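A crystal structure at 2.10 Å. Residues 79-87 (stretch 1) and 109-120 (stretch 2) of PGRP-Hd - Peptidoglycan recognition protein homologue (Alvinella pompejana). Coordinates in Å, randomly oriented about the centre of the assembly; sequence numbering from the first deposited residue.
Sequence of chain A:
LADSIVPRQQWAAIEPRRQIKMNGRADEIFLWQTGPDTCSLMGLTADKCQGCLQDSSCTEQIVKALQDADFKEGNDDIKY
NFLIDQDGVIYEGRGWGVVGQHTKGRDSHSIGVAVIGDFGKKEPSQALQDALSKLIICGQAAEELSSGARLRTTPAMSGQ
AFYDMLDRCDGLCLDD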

ATOM      1  N   LYS A  79      -4.953   2.795  21.446  1.00 13.81           N
ATOM      2  CA  LYS A  79      -5.061   1.333  21.307  1.00 15.29           C
ATOM      3  C   LYS A  79      -4.876   0.670  19.946  1.00 15.13           C
ATOM      4  O   LYS A  79      -4.387  -0.460  19.861  1.00 17.05           O
ATOM      5  CB  LYS A  79      -6.412   0.855  21.841  1.00 15.41           C
ATOM      6  CG  LYS A  79      -6.678   1.149  23.296  1.00 19.72           C
ATOM      7  CD  LYS A  79      -8.070   0.674  23.669  1.00 22.86           C
ATOM      8  CE  LYS A  79      -8.427   1.079  25.083  1.00 23.59           C
ATOM      9  NZ  LYS A  79      -9.863   0.830  25.366  1.00 27.02           N
ATOM     10  N   TYR A  80      -5.268   1.357  18.883  1.00 14.14           N
ATOM     11  CA  TYR A  80      -5.187   0.765  17.564  1.00 14.64           C
ATOM     12  C   TYR A  80      -4.002   1.136  16.685  1.00 12.03           C
ATOM     13  O   TYR A  80      -3.366   2.167  16.880  1.00 13.50           O
ATOM     14  CB  TYR A  80      -6.491   1.057  16.834  1.00 16.76           C
ATOM     15  CG  TYR A  80      -7.710   0.816  17.700  1.00 18.54           C
ATOM     16  CD1 TYR A  80      -8.290   1.857  18.425  1.00 19.56           C
ATOM     17  CD2 TYR A  80      -8.273  -0.455  17.810  1.00 16.63           C
ATOM     18  CE1 TYR A  80      -9.407   1.639  19.236  1.00 20.41           C
ATOM     19  CE2 TYR A  80      -9.388  -0.683  18.624  1.00 20.56           C
ATOM     20  CZ  TYR A  80      -9.950   0.369  19.329  1.00 19.86           C
ATOM     21  OH  TYR A  80     -11.062   0.154  20.112  1.00 24.91           O
ATOM     22  N   ASN A  81      -3.718   0.267  15.719  1.00 13.40           N
ATOM     23  CA  ASN A  81      -2.632   0.464  14.759  1.00 14.09           C
ATOM     24  C   ASN A  81      -3.064   1.468  13.693  1.00 14.34           C
ATOM     25  O   ASN A  81      -2.240   2.203  13.154  1.00 14.57           O
ATOM     26  CB  ASN A  81      -2.281  -0.861  14.078  1.00 15.96           C
ATOM     27  CG  ASN A  81      -1.613  -1.837  15.013  1.00 16.98           C
ATOM     28  OD1 ASN A  81      -0.408  -1.762  15.243  1.00 22.61           O
ATOM     29  ND2 ASN A  81      -2.393  -2.754  15.569  1.00 14.42           N
ATOM     30  N   PHE A  82      -4.363   1.464  13.393  1.00 13.85           N
ATOM     31  CA  PHE A  82      -4.965   2.350  12.405  1.00 12.77           C
ATOM     32  C   PHE A  82      -6.435   2.579  12.728  1.00 12.43           C
ATOM     33  O   PHE A  82      -7.053   1.789  13.436  1.00 12.59           O
ATOM     34  CB  PHE A  82      -4.894   1.749  10.997  1.00 13.45           C
ATOM     35  CG  PHE A  82      -3.501   1.577  10.469  1.00 14.42           C
ATOM     36  CD1 PHE A  82      -2.851   0.353  10.574  1.00 15.14           C
ATOM     37  CD2 PHE A  82      -2.835   2.644   9.875  1.00 13.01           C
ATOM     38  CE1 PHE A  82      -1.559   0.195  10.099  1.00 14.24           C
ATOM     39  CE2 PHE A  82      -1.546   2.498   9.398  1.00 13.78           C
ATOM     40  CZ  PHE A  82      -0.905   1.268   9.512  1.00 15.22           C
ATOM     41  N   LEU A  83      -6.994   3.657  12.190  1.00 12.58           N
ATOM     42  CA  LEU A  83      -8.399   3.980  12.386  1.00 13.81           C
ATOM     43  C   LEU A  83      -8.925   4.500  11.050  1.00 14.80           C
ATOM     44  O   LEU A  83      -8.197   5.146  10.306  1.00 17.90           O
ATOM     45  CB  LEU A  83      -8.575   5.039  13.480  1.00 13.18           C
ATOM     46  CG  LEU A  83      -7.995   4.762  14.869  1.00 14.58           C
ATOM     47  CD1 LEU A  83      -6.527   5.155  14.896  1.00 16.01           C
ATOM     48  CD2 LEU A  83      -8.760   5.558  15.917  1.00 16.39           C
ATOM     49  N   ILE A  84     -10.190   4.225  10.758  1.00 16.04           N
ATOM     50  CA  ILE A  84     -10.799   4.622   9.491  1.00 16.29           C
ATOM     51  C   ILE A  84     -12.158   5.290   9.713  1.00 18.82           C
ATOM     52  O   ILE A  84     -12.986   4.759  10.448  1.00 19.87           O
ATOM     53  CB  ILE A  84     -10.991   3.364   8.594  1.00 17.12           C
ATOM     54  CG1 ILE A  84      -9.671   2.584   8.512  1.00 17.95           C
ATOM     55  CG2 ILE A  84     -11.505   3.761   7.219  1.00 15.93           C
ATOM     56  CD1 ILE A  84      -9.734   1.291   7.718  1.00 17.92           C
ATOM     57  N   ASP A  85     -12.390   6.452   9.101  1.00 20.54           N
ATOM     58  CA  ASP A  85     -13.680   7.121   9.266  1.00 23.48           C
ATOM     59  C   ASP A  85     -14.631   6.780   8.121  1.00 24.02           C
ATOM     60  O   ASP A  85     -14.244   6.128   7.155  1.00 22.93           O
ATOM     61  CB  ASP A  85     -13.531   8.651   9.408  1.00 23.37           C
ATOM     62  CG  ASP A  85     -12.979   9.324   8.161  1.00 25.91           C
ATOM     63  OD1 ASP A  85     -13.099   8.760   7.051  1.00 25.68           O
ATOM     64  OD2 ASP A  85     -12.440  10.444   8.298  1.00 27.62           O
ATOM     65  N   GLN A  86     -15.872   7.238   8.229  1.00 25.93           N
ATOM     66  CA  GLN A  86     -16.900   6.931   7.236  1.00 27.74           C
ATOM     67  C   GLN A  86     -16.719   7.511   5.836  1.00 28.57           C
ATOM     68  O   GLN A  86     -17.430   7.126   4.896  1.00 27.06           O
ATOM     69  CB  GLN A  86     -18.267   7.290   7.825  1.00 29.23           C
ATOM     70  CG  GLN A  86     -18.510   6.524   9.133  1.00 32.90           C
ATOM     71  CD  GLN A  86     -19.823   6.854   9.806  1.00 35.50           C
ATOM     72  OE1 GLN A  86     -20.137   8.023  10.028  1.00 40.21           O
ATOM     73  NE2 GLN A  86     -20.599   5.825  10.148  1.00 35.83           N
ATOM     74  N   ASP A  87     -15.752   8.411   5.685  1.00 28.27           N
ATOM     75  CA  ASP A  87     -15.467   8.996   4.385  1.00 28.00           C
ATOM     76  C   ASP A  87     -14.242   8.348   3.762  1.00 26.56           C
ATOM     77  O   ASP A  87     -13.716   8.841   2.777  1.00 27.11           O
ATOM     78  CB  ASP A  87     -15.258  10.508   4.501  1.00 30.96           C
ATOM     79  CG  ASP A  87     -16.551  11.251   4.769  1.00 33.34           C
ATOM     80  OD1 ASP A  87     -17.516  11.065   3.999  1.00 36.93           O
ATOM     81  OD2 ASP A  87     -16.610  12.029   5.743  1.00 36.26           O
ATOM     82  N   HIS A 109       0.680 -10.532  17.432  1.00 22.48           N
ATOM     83  CA  HIS A 109       0.906 -10.769  16.011  1.00 23.24           C
ATOM     84  C   HIS A 109      -0.292 -10.392  15.154  1.00 21.62           C
ATOM     85  O   HIS A 109      -0.709 -11.147  14.288  1.00 20.92           O
ATOM     86  CB  HIS A 109       1.284 -12.237  15.783  1.00 28.69           C
ATOM     87  CG  HIS A 109       2.448 -12.694  16.610  1.00 33.82           C
ATOM     88  ND1 HIS A 109       3.741 -12.270  16.377  1.00 36.63           N
ATOM     89  CD2 HIS A 109       2.508 -13.492  17.704  1.00 35.88           C
ATOM     90  CE1 HIS A 109       4.544 -12.784  17.292  1.00 36.18           C
ATOM     91  NE2 HIS A 109       3.823 -13.528  18.109  1.00 37.44           N
ATOM     92  N   SER A 110      -0.841  -9.208  15.392  1.00 20.65           N
ATOM     93  CA  SER A 110      -1.993  -8.761  14.625  1.00 19.01           C
ATOM     94  C   SER A 110      -2.012  -7.248  14.516  1.00 19.21           C
ATOM     95  O   SER A 110      -1.192  -6.553  15.112  1.00 17.74           O
ATOM     96  CB  SER A 110      -3.277  -9.202  15.304  1.00 19.10           C
ATOM     97  OG  SER A 110      -3.432  -8.473  16.508  1.00 20.16           O
ATOM     98  N   ILE A 111      -2.980  -6.760  13.753  1.00 18.73           N
ATOM     99  CA  ILE A 111      -3.179  -5.338  13.542  1.00 18.42           C
ATOM    100  C   ILE A 111      -4.588  -4.975  14.017  1.00 17.40           C
ATOM    101  O   ILE A 111      -5.568  -5.613  13.641  1.00 18.76           O
ATOM    102  CB  ILE A 111      -3.018  -4.985  12.052  1.00 18.91           C
ATOM    103  CG1 ILE A 111      -1.546  -5.063  11.669  1.00 17.54           C
ATOM    104  CG2 ILE A 111      -3.565  -3.601  11.771  1.00 21.78           C
ATOM    105  CD1 ILE A 111      -0.694  -4.031  12.358  1.00 19.86           C
ATOM    106  N   GLY A 112      -4.677  -3.966  14.867  1.00 14.58           N
ATOM    107  CA  GLY A 112      -5.967  -3.545  15.369  1.00 15.42           C
ATOM    108  C   GLY A 112      -6.432  -2.335  14.593  1.00 14.79           C
ATOM    109  O   GLY A 112      -5.727  -1.337  14.511  1.00 14.86           O
ATOM    110  N   VAL A 113      -7.615  -2.434  14.005  1.00 15.09           N
ATOM    111  CA  VAL A 113      -8.170  -1.340  13.235  1.00 14.84           C
ATOM    112  C   VAL A 113      -9.506  -0.925  13.831  1.00 14.21           C
ATOM    113  O   VAL A 113     -10.404  -1.740  13.986  1.00 14.59           O
ATOM    114  CB  VAL A 113      -8.401  -1.734  11.761  1.00 14.50           C
ATOM    115  CG1 VAL A 113      -8.963  -0.547  10.998  1.00 19.48           C
ATOM    116  CG2 VAL A 113      -7.109  -2.202  11.119  1.00 15.06           C
ATOM    117  N   ALA A 114      -9.627   0.346  14.175  1.00 15.52           N
ATOM    118  CA  ALA A 114     -10.870   0.857  14.732  1.00 16.64           C
ATOM    119  C   ALA A 114     -11.637   1.554  13.623  1.00 17.26           C
ATOM    120  O   ALA A 114     -11.046   2.292  12.832  1.00 17.51           O
ATOM    121  CB  ALA A 114     -10.585   1.843  15.851  1.00 14.54           C
ATOM    122  N   VAL A 115     -12.942   1.298  13.548  1.00 18.20           N
ATOM    123  CA  VAL A 115     -13.788   1.950  12.552  1.00 19.46           C
ATOM    124  C   VAL A 115     -14.638   2.964  13.315  1.00 20.60           C
ATOM    125  O   VAL A 115     -15.388   2.620  14.234  1.00 21.18           O
ATOM    126  CB  VAL A 115     -14.664   0.930  11.772  1.00 19.61           C
ATOM    127  CG1 VAL A 115     -13.764   0.045  10.927  1.00 18.38           C
ATOM    128  CG2 VAL A 115     -15.501   0.087  12.724  1.00 17.52           C
ATOM    129  N   ILE A 116     -14.496   4.224  12.930  1.00 20.61           N
ATOM    130  CA  ILE A 116     -15.167   5.314  13.608  1.00 20.36           C
ATOM    131  C   ILE A 116     -16.666   5.437  13.391  1.00 21.65           C
ATOM    132  O   ILE A 116     -17.118   5.917  12.362  1.00 21.39           O
ATOM    133  CB  ILE A 116     -14.469   6.641  13.260  1.00 18.51           C
ATOM    134  CG1 ILE A 116     -12.959   6.495  13.501  1.00 18.33           C
ATOM    135  CG2 ILE A 116     -15.032   7.759  14.107  1.00 20.62           C
ATOM    136  CD1 ILE A 116     -12.123   7.717  13.166  1.00 14.72           C
ATOM    137  N   GLY A 117     -17.429   5.010  14.392  1.00 23.87           N
ATOM    138  CA  GLY A 117     -18.876   5.081  14.305  1.00 24.59           C
ATOM    139  C   GLY A 117     -19.582   3.939  15.007  1.00 24.57           C
ATOM    140  O   GLY A 117     -18.960   3.181  15.750  1.00 23.26           O
ATOM    141  N   ASP A 118     -20.892   3.838  14.775  1.00 28.22           N
ATOM    142  CA  ASP A 118     -21.742   2.790  15.354  1.00 30.44           C
ATOM    143  C   ASP A 118     -22.299   2.011  14.186  1.00 29.11           C
ATOM    144  O   ASP A 118     -22.985   2.569  13.330  1.00 28.60           O
ATOM    145  CB  ASP A 118     -22.895   3.398  16.187  1.00 34.92           C
ATOM    146  CG  ASP A 118     -24.030   2.383  16.500  1.00 38.84           C
ATOM    147  OD1 ASP A 118     -23.750   1.175  16.714  1.00 38.35           O
ATOM    148  OD2 ASP A 118     -25.216   2.810  16.546  1.00 39.66           O
ATOM    149  N   PHE A 119     -21.991   0.720  14.158  1.00 27.36           N
ATOM    150  CA  PHE A 119     -22.440  -0.143  13.082  1.00 25.40           C
ATOM    151  C   PHE A 119     -23.266  -1.293  13.634  1.00 25.54           C
ATOM    152  O   PHE A 119     -23.263  -2.402  13.106  1.00 22.90           O
ATOM    153  CB  PHE A 119     -21.219  -0.636  12.304  1.00 24.50           C
ATOM    154  CG  PHE A 119     -20.373   0.487  11.772  1.00 23.00           C
ATOM    155  CD1 PHE A 119     -20.849   1.309  10.747  1.00 20.98           C
ATOM    156  CD2 PHE A 119     -19.155   0.802  12.365  1.00 20.50           C
ATOM    157  CE1 PHE A 119     -20.130   2.429  10.331  1.00 18.51           C
ATOM    158  CE2 PHE A 119     -18.431   1.920  11.953  1.00 19.12           C
ATOM    159  CZ  PHE A 119     -18.921   2.735  10.937  1.00 19.38           C
ATOM    160  N   GLY A 120     -23.987  -1.009  14.711  1.00 26.57           N
ATOM    161  CA  GLY A 120     -24.830  -2.025  15.307  1.00 27.28           C
ATOM    162  C   GLY A 120     -26.040  -2.291  14.427  1.00 28.15           C
ATOM    163  O   GLY A 120     -26.511  -3.428  14.332  1.00 28.38           O
TER

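The most striking feature of this contact is the way Tyr80 lies over Ala114. The alanine CB sits 3.4 Å from the centroid of the tyrosine ring and only 11° off the ring normal, a CH-π contact made almost squarely over the face. A methyl group suits this place: it is small enough to let the ring come down close to the strand, yet its C–H bonds can meet the π cloud. Gly112 lies at the edge of the same ring, and Tyr80 CB comes to 3.4 Å from Gly112 O.

That carbonyl also begins the pairing of the two strands. Gly112 O accepts a hydrogen bond from Asn81 N at 2.8 Å and a weak one from Phe82 N at 3.3 Å. From there the parallel ladder is regular. Ala114 N donates to Phe82 O at 3.0 Å, Ile84 N donates to Ala114 O at 3.0 Å, and Ile116 N donates to Ile84 O, also at 3.0 Å and nearly straight at 171°. Ala114 thus uses both its N and its O toward stretch 1, bonding to residues on either side of its bridge partner Leu83, as parallel pairing requires. CA-H...O contacts reinforce the ladder: Val113 CA lies 3.3 Å from Phe82 O, and Leu83 CA lies 3.2 Å from Ala114 O.

The bridges alternate between the two faces of the sheet. Leu83 and Ala114 share one face, where Leu83 CG is 4.0 Å from Ala114 CB; the alanine therefore meets both an aromatic and an aliphatic neighbour. Phe82, Val113, Ile84 and Val115 occupy the other face. There Ile84 CD1 packs 3.8 Å from Val113 CG1, a contact suited to branched aliphatic residues, which favour extended backbones and fill buried space without needing polar partners. Phe82 presents its ring edge to Ile111, with CD1 4.2 Å from Ile111 CG2.

Past the bridges, Ile116 points toward stretch 1 and covers the backbone near Asp85, its CB 4.1 Å from Asp85 CA. Asp85 turns the end of its side chain away from stretch 2, and its OD1 accepts a hydrogen bond from Asp87 N at 3.0 Å, tying down the local turn. Gln86 has the reach to span the remaining gap: its CG lies 3.6 Å from Ile116 O, and its NE2 approaches Phe119 CE1 at 3.4 Å. Gly117 adopts backbone angles (146°/−170°) that by themselves call for glycine.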